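Local coordinates for protein sorbitol dehydrogenase (PDB 5ITG) that probably oxidises D-sorbitol to L-sorbose with a nicotinamide cofactor, NADP being the likely one, as a Rossmann-fold dehydrogenase of the mannitol dehydrogenase family, at residues Val164-Trp176 against Phe202-Trp216. Sequence-based numbering, arbitrary orientation.
Sequences VFGYVVEALRRRW and FLGYAKARDPELAKW
Trp-176 and Trp-216 lie face to face and run in opposite directions, their five-membered rings 3.4 Å apart between centroids and 13° from parallel. Each CB sits over the other's six-membered ring as a CH-pi contact, Trp-176 CB 3.5 Å from the centroid of the Trp-216 six-membered ring. Both indoles reach across because CG is anti to the backbone N (chi1 178° in Trp-176, and likewise in Trp-216). An alanine in place of Trp-176 would probably leave one indole face of Trp-216 without its stacking partner and Leu-213 CD1 without its ring contact. Further along, Val-169 is a knob among Phe-202, Tyr-205, Ala-206 and Leu-213, its CG1 3.5 Å from Leu-213 CD2. Phe-202 CE1 lies 3.5 Å from Val-168 CB. Polar links run through water: one bridges Gly-166 O and Tyr-205 OH, another Glu-170 OE1 and, weakly, Arg-209 NE. Arg-173 grips Glu-170 side-on with NE and NH2, and its NH1 pairs with Asp-177. Within the Rossmann domain, segment 164-176 crosses segment 202-209 at -66° and also meets helix 211-220, while Tyr-167 and Ala-171 pack on helix 111-119 and Tyr-205 on helix 149-156.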
loop_
_atom_site.group_PDB
_atom_site.type_symbol
_atom_site.label_atom_id
_atom_site.label_comp_id
_atom_site.label_asym_id
_atom_site.label_seq_id
_atom_site.Cartn_x
_atom_site.Cartn_y
_atom_site.Cartn_z
ATOM N N VAL A 164 9.488 -3.834 -17.625
ATOM C CA VAL A 164 10.177 -4.345 -16.448
ATOM C C VAL A 164 10.363 -5.845 -16.614
ATOM O O VAL A 164 11.398 -6.395 -16.258
ATOM C CB VAL A 164 9.381 -4.032 -15.139
ATOM C CG1 VAL A 164 8.072 -4.806 -15.108
ATOM C CG2 VAL A 164 10.234 -4.344 -13.920
ATOM N N PHE A 165 9.359 -6.505 -17.181
ATOM C CA PHE A 165 9.422 -7.947 -17.405
ATOM C C PHE A 165 10.608 -8.273 -18.311
ATOM O O PHE A 165 11.401 -9.173 -18.024
ATOM C CB PHE A 165 8.134 -8.427 -18.068
ATOM C CG PHE A 165 6.901 -7.817 -17.486
ATOM C CD1 PHE A 165 6.529 -8.087 -16.173
ATOM C CD2 PHE A 165 6.122 -6.952 -18.238
ATOM C CE1 PHE A 165 5.396 -7.499 -15.616
ATOM C CE2 PHE A 165 4.989 -6.362 -17.694
ATOM C CZ PHE A 165 4.626 -6.637 -16.375
ATOM N N GLY A 166 10.716 -7.533 -19.411
ATOM C CA GLY A 166 11.802 -7.754 -20.348
ATOM C C GLY A 166 13.176 -7.521 -19.744
ATOM O O GLY A 166 14.093 -8.310 -19.965
ATOM N N TYR A 167 13.321 -6.436 -18.985
ATOM C CA TYR A 167 14.595 -6.102 -18.351
ATOM C C TYR A 167 15.024 -7.152 -17.335
ATOM O O TYR A 167 16.162 -7.620 -17.347
ATOM C CB TYR A 167 14.494 -4.749 -17.642
ATOM C CG TYR A 167 14.750 -3.546 -18.525
ATOM C CD1 TYR A 167 16.045 -3.213 -18.925
ATOM C CD2 TYR A 167 13.699 -2.734 -18.950
ATOM C CE1 TYR A 167 16.290 -2.093 -19.730
ATOM C CE2 TYR A 167 13.933 -1.612 -19.757
ATOM C CZ TYR A 167 15.230 -1.301 -20.140
ATOM O OH TYR A 167 15.467 -0.202 -20.937
ATOM N N VAL A 168 14.101 -7.508 -16.448
ATOM C CA VAL A 168 14.380 -8.480 -15.397
ATOM C C VAL A 168 14.700 -9.865 -15.936
ATOM O O VAL A 168 15.704 -10.463 -15.555
ATOM C CB VAL A 168 13.189 -8.564 -14.406
ATOM C CG1 VAL A 168 13.350 -9.758 -13.478
ATOM C CG2 VAL A 168 13.123 -7.275 -13.586
ATOM N N VAL A 169 13.854 -10.381 -16.817
ATOM C CA VAL A 169 14.090 -11.703 -17.374
ATOM C C VAL A 169 15.353 -11.748 -18.243
ATOM O O VAL A 169 16.115 -12.711 -18.170
ATOM C CB VAL A 169 12.854 -12.188 -18.162
ATOM C CG1 VAL A 169 13.180 -13.449 -18.948
ATOM C CG2 VAL A 169 11.713 -12.474 -17.173
ATOM N N GLU A 170 15.591 -10.715 -19.051
ATOM C CA GLU A 170 16.799 -10.694 -19.877
ATOM C C GLU A 170 18.025 -10.626 -18.964
ATOM O O GLU A 170 19.044 -11.269 -19.226
ATOM C CB GLU A 170 16.782 -9.495 -20.835
ATOM C CG GLU A 170 18.076 -9.285 -21.618
ATOM C CD GLU A 170 18.412 -10.422 -22.588
ATOM O OE1 GLU A 170 17.650 -11.410 -22.685
ATOM O OE2 GLU A 170 19.457 -10.319 -23.261
ATOM N N ALA A 171 17.932 -9.851 -17.885
ATOM C CA ALA A 171 19.054 -9.746 -16.955
ATOM C C ALA A 171 19.329 -11.113 -16.321
ATOM O O ALA A 171 20.483 -11.532 -16.186
ATOM C CB ALA A 171 18.748 -8.710 -15.871
ATOM N N LEU A 172 18.263 -11.809 -15.937
ATOM C CA LEU A 172 18.409 -13.125 -15.328
ATOM C C LEU A 172 19.007 -14.121 -16.320
ATOM O O LEU A 172 19.825 -14.964 -15.948
ATOM C CB LEU A 172 17.054 -13.618 -14.814
ATOM C CG LEU A 172 16.579 -12.877 -13.556
ATOM C CD1 LEU A 172 15.122 -13.175 -13.273
ATOM C CD2 LEU A 172 17.460 -13.284 -12.379
ATOM N N ARG A 173 18.617 -14.016 -17.584
ATOM C CA ARG A 173 19.148 -14.915 -18.606
ATOM C C ARG A 173 20.660 -14.729 -18.704
ATOM O O ARG A 173 21.429 -15.695 -18.647
ATOM C CB ARG A 173 18.514 -14.622 -19.970
ATOM C CG ARG A 173 18.953 -15.589 -21.069
ATOM C CD ARG A 173 18.490 -15.150 -22.450
ATOM N NE ARG A 173 19.163 -13.933 -22.903
ATOM C CZ ARG A 173 20.477 -13.824 -23.096
ATOM N NH1 ARG A 173 21.275 -14.862 -22.876
ATOM N NH2 ARG A 173 20.997 -12.676 -23.514
ATOM N N ARG A 174 21.083 -13.477 -18.841
ATOM C CA ARG A 174 22.501 -13.162 -18.960
ATOM C C ARG A 174 23.305 -13.609 -17.749
ATOM O O ARG A 174 24.410 -14.147 -17.896
ATOM C CB ARG A 174 22.689 -11.662 -19.202
ATOM C CG ARG A 174 22.059 -11.196 -20.506
ATOM C CD ARG A 174 22.434 -9.769 -20.842
ATOM N NE ARG A 174 21.735 -9.315 -22.037
ATOM C CZ ARG A 174 21.889 -8.115 -22.584
ATOM N NH1 ARG A 174 22.727 -7.240 -22.043
ATOM N NH2 ARG A 174 21.199 -7.791 -23.672
ATOM N N ARG A 175 22.752 -13.399 -16.556
ATOM C CA ARG A 175 23.430 -13.803 -15.331
ATOM C C ARG A 175 23.607 -15.322 -15.361
ATOM O O ARG A 175 24.674 -15.844 -15.035
ATOM C CB ARG A 175 22.616 -13.375 -14.093
ATOM C CG ARG A 175 22.530 -11.850 -13.899
ATOM C CD ARG A 175 21.567 -11.432 -12.761
ATOM N NE ARG A 175 22.093 -11.730 -11.428
ATOM C CZ ARG A 175 22.639 -10.836 -10.606
ATOM N NH1 ARG A 175 22.734 -9.560 -10.958
ATOM N NH2 ARG A 175 23.115 -11.224 -9.429
ATOM N N TRP A 176 22.558 -16.024 -15.776
ATOM C CA TRP A 176 22.589 -17.476 -15.858
ATOM C C TRP A 176 23.640 -17.957 -16.862
ATOM O O TRP A 176 24.514 -18.761 -16.524
ATOM C CB TRP A 176 21.204 -17.998 -16.252
ATOM C CG TRP A 176 21.119 -19.491 -16.422
ATOM C CD1 TRP A 176 21.815 -20.438 -15.731
ATOM C CD2 TRP A 176 20.236 -20.200 -17.297
ATOM N NE1 TRP A 176 21.420 -21.697 -16.123
ATOM C CE2 TRP A 176 20.450 -21.577 -17.082
ATOM C CE3 TRP A 176 19.284 -19.804 -18.243
ATOM C CZ2 TRP A 176 19.747 -22.559 -17.776
ATOM C CZ3 TRP A 176 18.583 -20.784 -18.933
ATOM C CH2 TRP A 176 18.819 -22.144 -18.695
ATOM N N PHE A 202 6.560 -12.227 -14.006
ATOM C CA PHE A 202 7.906 -12.496 -14.495
ATOM C C PHE A 202 8.112 -13.896 -15.075
ATOM O O PHE A 202 8.860 -14.058 -16.038
ATOM C CB PHE A 202 8.925 -12.192 -13.400
ATOM C CG PHE A 202 9.062 -10.730 -13.125
ATOM C CD1 PHE A 202 9.657 -9.887 -14.065
ATOM C CD2 PHE A 202 8.533 -10.173 -11.964
ATOM C CE1 PHE A 202 9.716 -8.514 -13.851
ATOM C CE2 PHE A 202 8.587 -8.804 -11.743
ATOM C CZ PHE A 202 9.180 -7.969 -12.689
ATOM N N LEU A 203 7.451 -14.904 -14.511
ATOM C CA LEU A 203 7.576 -16.261 -15.046
ATOM C C LEU A 203 6.675 -16.390 -16.269
ATOM O O LEU A 203 6.917 -17.221 -17.145
ATOM C CB LEU A 203 7.176 -17.315 -14.008
ATOM C CG LEU A 203 8.077 -17.494 -12.781
ATOM C CD1 LEU A 203 7.596 -18.693 -11.978
ATOM C CD2 LEU A 203 9.517 -17.701 -13.209
ATOM N N GLY A 204 5.629 -15.569 -16.319
ATOM C CA GLY A 204 4.731 -15.597 -17.456
ATOM C C GLY A 204 5.483 -15.118 -18.684
ATOM O O GLY A 204 5.313 -15.659 -19.777
ATOM N N TYR A 205 6.323 -14.099 -18.506
ATOM C CA TYR A 205 7.112 -13.563 -19.605
ATOM C C TYR A 205 8.247 -14.525 -19.927
ATOM O O TYR A 205 8.525 -14.811 -21.094
ATOM C CB TYR A 205 7.683 -12.191 -19.236
ATOM C CG TYR A 205 8.592 -11.590 -20.290
ATOM C CD1 TYR A 205 9.927 -11.977 -20.393
ATOM C CD2 TYR A 205 8.114 -10.638 -21.191
ATOM C CE1 TYR A 205 10.769 -11.430 -21.367
ATOM C CE2 TYR A 205 8.945 -10.083 -22.172
ATOM C CZ TYR A 205 10.269 -10.484 -22.252
ATOM O OH TYR A 205 11.099 -9.943 -23.208
ATOM N N ALA A 206 8.898 -15.024 -18.880
ATOM C CA ALA A 206 10.003 -15.958 -19.037
ATOM C C ALA A 206 9.584 -17.198 -19.825
ATOM O O ALA A 206 10.328 -17.675 -20.685
ATOM C CB ALA A 206 10.538 -16.368 -17.662
ATOM N N LYS A 207 8.398 -17.720 -19.525
ATOM C CA LYS A 207 7.902 -18.909 -20.210
ATOM C C LYS A 207 7.757 -18.649 -21.706
ATOM O O LYS A 207 8.138 -19.479 -22.529
ATOM C CB LYS A 207 6.552 -19.336 -19.638
ATOM C CG LYS A 207 6.017 -20.615 -20.247
ATOM C CD LYS A 207 4.628 -20.941 -19.726
ATOM C CE LYS A 207 4.157 -22.278 -20.265
ATOM N NZ LYS A 207 5.132 -23.353 -19.914
ATOM N N ALA A 208 7.206 -17.493 -22.052
ATOM C CA ALA A 208 7.024 -17.138 -23.451
ATOM C C ALA A 208 8.381 -16.964 -24.117
ATOM O O ALA A 208 8.557 -17.318 -25.278
ATOM C CB ALA A 208 6.213 -15.854 -23.569
ATOM N N ARG A 209 9.332 -16.417 -23.368
ATOM C CA ARG A 209 10.682 -16.179 -23.871
ATOM C C ARG A 209 11.406 -17.498 -24.146
ATOM O O ARG A 209 11.954 -17.699 -25.234
ATOM C CB ARG A 209 11.472 -15.352 -22.852
ATOM C CG ARG A 209 12.911 -15.060 -23.231
ATOM C CD ARG A 209 13.006 -14.040 -24.351
ATOM N NE ARG A 209 14.392 -13.807 -24.740
ATOM C CZ ARG A 209 15.164 -14.708 -25.342
ATOM N NH1 ARG A 209 14.686 -15.910 -25.632
ATOM N NH2 ARG A 209 16.416 -14.405 -25.653
ATOM N N ASP A 210 11.401 -18.390 -23.158
ATOM C CA ASP A 210 12.053 -19.691 -23.271
ATOM C C ASP A 210 11.784 -20.558 -22.040
ATOM O O ASP A 210 12.230 -20.243 -20.936
ATOM C CB ASP A 210 13.564 -19.505 -23.462
ATOM C CG ASP A 210 14.348 -20.777 -23.199
ATOM O OD1 ASP A 210 13.828 -21.874 -23.491
ATOM O OD2 ASP A 210 15.496 -20.676 -22.709
ATOM N N PRO A 211 11.055 -21.672 -22.221
ATOM C CA PRO A 211 10.722 -22.590 -21.127
ATOM C C PRO A 211 11.895 -22.945 -20.213
ATOM O O PRO A 211 11.752 -22.948 -18.989
ATOM C CB PRO A 211 10.160 -23.801 -21.864
ATOM C CG PRO A 211 9.454 -23.158 -23.022
ATOM C CD PRO A 211 10.483 -22.151 -23.492
ATOM N N GLU A 212 13.049 -23.249 -20.796
ATOM C CA GLU A 212 14.218 -23.587 -19.994
ATOM C C GLU A 212 14.623 -22.412 -19.105
ATOM O O GLU A 212 15.068 -22.600 -17.972
ATOM C CB GLU A 212 15.390 -23.964 -20.897
ATOM C CG GLU A 212 15.180 -25.235 -21.692
ATOM C CD GLU A 212 16.326 -25.507 -22.647
ATOM O OE1 GLU A 212 17.496 -25.442 -22.203
ATOM O OE2 GLU A 212 16.057 -25.790 -23.835
ATOM N N LEU A 213 14.477 -21.200 -19.630
ATOM C CA LEU A 213 14.823 -19.997 -18.879
ATOM C C LEU A 213 13.877 -19.800 -17.697
ATOM O O LEU A 213 14.308 -19.439 -16.606
ATOM C CB LEU A 213 14.758 -18.763 -19.781
ATOM C CG LEU A 213 14.958 -17.419 -19.072
ATOM C CD1 LEU A 213 16.289 -17.401 -18.339
ATOM C CD2 LEU A 213 14.890 -16.294 -20.095
ATOM N N ALA A 214 12.588 -20.041 -17.923
ATOM C CA ALA A 214 11.591 -19.890 -16.867
ATOM C C ALA A 214 11.854 -20.921 -15.782
ATOM O O ALA A 214 11.721 -20.635 -14.590
ATOM C CB ALA A 214 10.193 -20.070 -17.434
ATOM N N LYS A 215 12.232 -22.124 -16.204
ATOM C CA LYS A 215 12.529 -23.196 -15.265
ATOM C C LYS A 215 13.656 -22.761 -14.337
ATOM O O LYS A 215 13.561 -22.915 -13.117
ATOM C CB LYS A 215 12.935 -24.468 -16.016
ATOM C CG LYS A 215 13.350 -25.611 -15.105
ATOM C CD LYS A 215 13.859 -26.812 -15.897
ATOM C CE LYS A 215 14.304 -27.932 -14.967
ATOM N NZ LYS A 215 13.207 -28.383 -14.058
ATOM N N TRP A 216 14.718 -22.207 -14.921
ATOM C CA TRP A 216 15.868 -21.747 -14.151
ATOM C C TRP A 216 15.489 -20.646 -13.163
ATOM O O TRP A 216 15.902 -20.676 -12.003
ATOM C CB TRP A 216 16.968 -21.204 -15.073
ATOM C CG TRP A 216 18.222 -20.849 -14.321
ATOM C CD1 TRP A 216 19.155 -21.720 -13.830
ATOM C CD2 TRP A 216 18.638 -19.542 -13.901
ATOM N NE1 TRP A 216 20.121 -21.039 -13.128
ATOM C CE2 TRP A 216 19.829 -19.701 -13.157
ATOM C CE3 TRP A 216 18.120 -18.251 -14.079
ATOM C CZ2 TRP A 216 20.510 -18.618 -12.591
ATOM C CZ3 TRP A 216 18.798 -17.177 -13.517
ATOM C CH2 TRP A 216 19.981 -17.368 -12.781
HETATM O O HOH W 1 13.815 -9.595 -22.618
HETATM O O HOH W 2 15.107 -12.228 -22.478
#